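Local coordinates for protein glycoside hydrolase family 81 (Clostridium thermocellum, PDB 6FOP) that probably hydrolyses beta-1,3-glucans such as laminarin as part of the cellulosome, at residues Tyr392-Leu400 against Thr462-Phe470. Residues are numbered along the deposited sequence; the frame is centred on the assembly and turned at random.
With CA (calcium ion), chain B.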
loop_
_atom_site.group_PDB
_atom_site.type_symbol
_atom_site.label_atom_id
_atom_site.label_comp_id
_atom_site.label_asym_id
_atom_site.label_seq_id
_atom_site.Cartn_x
_atom_site.Cartn_y
_atom_site.Cartn_z
ATOM N N TYR A 392 -14.527 -18.324 -3.096
ATOM C CA TYR A 392 -15.615 -18.305 -2.127
ATOM C C TYR A 392 -15.823 -16.879 -1.647
ATOM O O TYR A 392 -14.855 -16.183 -1.363
ATOM C CB TYR A 392 -15.189 -19.193 -0.937
ATOM C CG TYR A 392 -16.056 -19.096 0.288
ATOM C CD1 TYR A 392 -17.188 -19.867 0.413
ATOM C CD2 TYR A 392 -15.707 -18.259 1.346
ATOM C CE1 TYR A 392 -17.985 -19.785 1.536
ATOM C CE2 TYR A 392 -16.494 -18.173 2.479
ATOM C CZ TYR A 392 -17.628 -18.949 2.578
ATOM O OH TYR A 392 -18.432 -18.893 3.698
ATOM N N TYR A 393 -17.080 -16.459 -1.511
ATOM C CA TYR A 393 -17.377 -15.125 -0.980
ATOM C C TYR A 393 -17.826 -15.255 0.470
ATOM O O TYR A 393 -18.820 -15.948 0.771
ATOM C CB TYR A 393 -18.474 -14.454 -1.786
ATOM C CG TYR A 393 -18.771 -13.054 -1.309
ATOM C CD1 TYR A 393 -17.931 -11.989 -1.602
ATOM C CD2 TYR A 393 -19.906 -12.773 -0.590
ATOM C CE1 TYR A 393 -18.197 -10.714 -1.148
ATOM C CE2 TYR A 393 -20.164 -11.507 -0.132
ATOM C CZ TYR A 393 -19.320 -10.472 -0.419
ATOM O OH TYR A 393 -19.654 -9.211 0.042
ATOM N N ASP A 394 -17.053 -14.635 1.367
ATOM C CA ASP A 394 -17.420 -14.512 2.770
ATOM C C ASP A 394 -18.288 -13.268 2.923
ATOM O O ASP A 394 -17.832 -12.174 2.618
ATOM C CB ASP A 394 -16.152 -14.429 3.617
ATOM C CG ASP A 394 -16.443 -14.260 5.106
ATOM O OD1 ASP A 394 -16.988 -13.217 5.510
ATOM O OD2 ASP A 394 -16.133 -15.185 5.870
ATOM N N SER A 395 -19.545 -13.450 3.327
ATOM C CA SER A 395 -20.492 -12.330 3.433
ATOM C C SER A 395 -20.581 -11.755 4.847
ATOM O O SER A 395 -21.397 -10.884 5.109
ATOM C CB SER A 395 -21.874 -12.758 2.977
ATOM O OG SER A 395 -22.339 -13.803 3.807
ATOM N N ASN A 396 -19.793 -12.281 5.772
ATOM C CA ASN A 396 -19.665 -11.689 7.111
ATOM C C ASN A 396 -18.759 -10.457 7.029
ATOM O O ASN A 396 -19.149 -9.354 7.375
ATOM C CB ASN A 396 -19.120 -12.774 8.048
ATOM C CG ASN A 396 -19.053 -12.335 9.487
ATOM O OD1 ASN A 396 -19.927 -11.606 9.972
ATOM N ND2 ASN A 396 -18.019 -12.789 10.187
ATOM N N TRP A 397 -17.544 -10.673 6.521
ATOM C CA TRP A 397 -16.594 -9.593 6.270
ATOM C C TRP A 397 -16.811 -8.916 4.912
ATOM O O TRP A 397 -16.640 -7.702 4.780
ATOM C CB TRP A 397 -15.144 -10.100 6.371
ATOM C CG TRP A 397 -14.754 -10.471 7.776
ATOM C CD1 TRP A 397 -15.045 -11.648 8.423
ATOM C CD2 TRP A 397 -14.060 -9.659 8.725
ATOM N NE1 TRP A 397 -14.550 -11.625 9.702
ATOM C CE2 TRP A 397 -13.953 -10.412 9.920
ATOM C CE3 TRP A 397 -13.526 -8.374 8.688
ATOM C CZ2 TRP A 397 -13.302 -9.921 11.059
ATOM C CZ3 TRP A 397 -12.893 -7.886 9.812
ATOM C CH2 TRP A 397 -12.786 -8.655 10.982
ATOM N N GLY A 398 -17.128 -9.710 3.890
ATOM C CA GLY A 398 -17.231 -9.193 2.508
ATOM C C GLY A 398 -15.880 -9.256 1.808
ATOM O O GLY A 398 -15.166 -8.244 1.673
ATOM N N THR A 399 -15.537 -10.461 1.370
ATOM C CA THR A 399 -14.238 -10.731 0.747
ATOM C C THR A 399 -14.330 -11.981 -0.094
ATOM O O THR A 399 -15.072 -12.908 0.252
ATOM C CB THR A 399 -13.097 -10.831 1.817
ATOM O OG1 THR A 399 -11.830 -11.061 1.176
ATOM C CG2 THR A 399 -13.337 -11.943 2.799
ATOM N N LEU A 400 -13.546 -12.007 -1.170
ATOM C CA LEU A 400 -13.376 -13.198 -2.006
ATOM C C LEU A 400 -12.089 -13.915 -1.619
ATOM O O LEU A 400 -11.021 -13.300 -1.658
ATOM C CB LEU A 400 -13.312 -12.761 -3.469
ATOM C CG LEU A 400 -13.730 -13.760 -4.504
ATOM C CD1 LEU A 400 -15.252 -14.043 -4.445
ATOM C CD2 LEU A 400 -13.278 -13.288 -5.888
ATOM N N THR A 462 -21.218 -2.265 -2.124
ATOM C CA THR A 462 -21.062 -2.681 -0.733
ATOM C C THR A 462 -20.547 -4.100 -0.545
ATOM O O THR A 462 -20.360 -4.543 0.591
ATOM C CB THR A 462 -22.412 -2.567 0.022
ATOM O OG1 THR A 462 -23.377 -3.437 -0.594
ATOM C CG2 THR A 462 -22.931 -1.156 -0.006
ATOM N N ARG A 463 -20.280 -4.814 -1.642
ATOM C CA ARG A 463 -19.812 -6.197 -1.529
ATOM C C ARG A 463 -18.361 -6.291 -1.071
ATOM O O ARG A 463 -17.950 -7.314 -0.542
ATOM C CB ARG A 463 -19.938 -6.906 -2.882
ATOM C CG ARG A 463 -21.367 -7.030 -3.390
ATOM C CD ARG A 463 -21.415 -7.585 -4.811
ATOM N NE ARG A 463 -20.704 -6.687 -5.726
ATOM C CZ ARG A 463 -20.401 -6.949 -6.993
ATOM N NH1 ARG A 463 -20.763 -8.100 -7.553
ATOM N NH2 ARG A 463 -19.728 -6.049 -7.692
ATOM N N PHE A 464 -17.594 -5.226 -1.301
ATOM C CA PHE A 464 -16.172 -5.169 -0.966
ATOM C C PHE A 464 -15.888 -3.792 -0.396
ATOM O O PHE A 464 -16.480 -2.822 -0.846
ATOM C CB PHE A 464 -15.299 -5.389 -2.221
ATOM C CG PHE A 464 -15.579 -6.694 -2.932
ATOM C CD1 PHE A 464 -15.057 -7.877 -2.462
ATOM C CD2 PHE A 464 -16.447 -6.730 -4.011
ATOM C CE1 PHE A 464 -15.347 -9.073 -3.079
ATOM C CE2 PHE A 464 -16.746 -7.925 -4.635
ATOM C CZ PHE A 464 -16.192 -9.096 -4.171
ATOM N N PRO A 465 -14.953 -3.701 0.564
ATOM C CA PRO A 465 -14.655 -2.400 1.126
ATOM C C PRO A 465 -13.837 -1.559 0.144
ATOM O O PRO A 465 -13.267 -2.096 -0.825
ATOM C CB PRO A 465 -13.866 -2.747 2.380
ATOM C CG PRO A 465 -13.120 -3.992 2.006
ATOM C CD PRO A 465 -14.050 -4.744 1.078
ATOM N N PHE A 466 -13.771 -0.263 0.368
ATOM C CA PHE A 466 -13.038 0.654 -0.501
ATOM C C PHE A 466 -11.540 0.436 -0.347
ATOM O O PHE A 466 -11.016 0.501 0.760
ATOM C CB PHE A 466 -13.398 2.092 -0.148
ATOM C CG PHE A 466 -12.795 3.123 -1.056
ATOM C CD1 PHE A 466 -13.264 3.294 -2.347
ATOM C CD2 PHE A 466 -11.825 3.984 -0.589
ATOM C CE1 PHE A 466 -12.710 4.261 -3.152
ATOM C CE2 PHE A 466 -11.282 4.964 -1.393
ATOM C CZ PHE A 466 -11.735 5.097 -2.672
ATOM N N LEU A 467 -10.857 0.142 -1.448
ATOM C CA LEU A 467 -9.393 0.018 -1.480
ATOM C C LEU A 467 -8.820 -0.804 -0.340
ATOM O O LEU A 467 -8.058 -0.295 0.516
ATOM C CB LEU A 467 -8.740 1.407 -1.542
ATOM C CG LEU A 467 -9.046 2.321 -2.716
ATOM C CD1 LEU A 467 -8.243 3.607 -2.594
ATOM C CD2 LEU A 467 -8.788 1.629 -4.065
ATOM N N ARG A 468 -9.145 -2.089 -0.334
ATOM C CA ARG A 468 -8.725 -2.938 0.772
ATOM C C ARG A 468 -7.258 -2.818 1.137
ATOM O O ARG A 468 -6.901 -2.267 2.195
ATOM C CB ARG A 468 -9.094 -4.411 0.559
ATOM C CG ARG A 468 -8.833 -5.280 1.778
ATOM C CD ARG A 468 -8.886 -6.768 1.493
ATOM N NE ARG A 468 -10.145 -7.139 0.864
ATOM C CZ ARG A 468 -11.296 -7.344 1.504
ATOM N NH1 ARG A 468 -11.396 -7.228 2.838
ATOM N NH2 ARG A 468 -12.385 -7.629 0.810
ATOM N N ASN A 469 -6.358 -3.332 0.288
ATOM C CA ASN A 469 -4.962 -3.402 0.721
ATOM C C ASN A 469 -4.215 -2.069 0.734
ATOM O O ASN A 469 -3.299 -1.885 1.553
ATOM C CB ASN A 469 -4.206 -4.450 -0.060
ATOM C CG ASN A 469 -4.720 -5.833 0.248
ATOM O OD1 ASN A 469 -5.638 -6.308 -0.441
ATOM N ND2 ASN A 469 -4.198 -6.468 1.274
ATOM N N PHE A 470 -4.627 -1.120 -0.104
ATOM C CA PHE A 470 -3.914 0.139 -0.222
ATOM C C PHE A 470 -4.318 1.082 0.900
ATOM O O PHE A 470 -5.525 1.216 1.161
ATOM C CB PHE A 470 -4.178 0.792 -1.559
ATOM C CG PHE A 470 -3.262 1.944 -1.855
ATOM C CD1 PHE A 470 -1.901 1.707 -2.115
ATOM C CD2 PHE A 470 -3.727 3.231 -1.938
ATOM C CE1 PHE A 470 -1.044 2.755 -2.406
ATOM C CE2 PHE A 470 -2.868 4.274 -2.245
ATOM C CZ PHE A 470 -1.522 4.030 -2.477
HETATM CA CA CA B . -7.069 0.187 2.564
HETATM O O HOH W 1 -13.838 -7.375 4.178
HETATM O O HOH W 2 -8.927 1.664 2.278
HETATM O O HOH W 3 -4.952 -0.475 3.545
HETATM O O HOH W 4 -6.594 1.862 4.266
HETATM O O HOH W 5 -8.452 -0.832 4.212
#
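Y393 reaches R463 with its hydroxyl and F464 with its ring. With CG anti to the backbone N (chi1 -178°), Y393 OH donates to R463 O at 2.6 Å, in the carbonyl plane and on a lone pair. The ring meanwhile turns an edge toward the face of F464 in an offset edge-to-face pair; Y393 CE1 to F464 CE1 is 3.8 Å, with the planes at 82°. F464 CE1 also lies 4.2 Å from L400 CB.

The carbonyl of G398 is met by R468, which donates from NH2 to G398 O, 3.0 Å at 163°, almost in the guanidinium plane. A bend at chi3 turns the group there; T399 OG1 lies over one face and P465 CG over the other, 3.6 Å above the plane. R468 NH1 also donates to a water that bridges to W397 O. D453 pairs with R468 NH2 and accepts from T399 OG1 and L400 N, tying both segments to one carboxylate, and T37 OG1 is hydrogen-bonded to R468 NH1.

The hairpin turn itself is shaped by a G1 beta bulge, G398 and T399 facing D394, and by an Asx motif, W397 N to D394 OD1 at 2.8 Å. R468 O, with L467 O, F470 O and four waters, binds the calcium ion, so the arginine links hairpin and metal loop. The two-stranded hairpin 390-394/399-403 thus meets the loop that follows helix 440-455, whose L450 packs on L400 and K452 on F464.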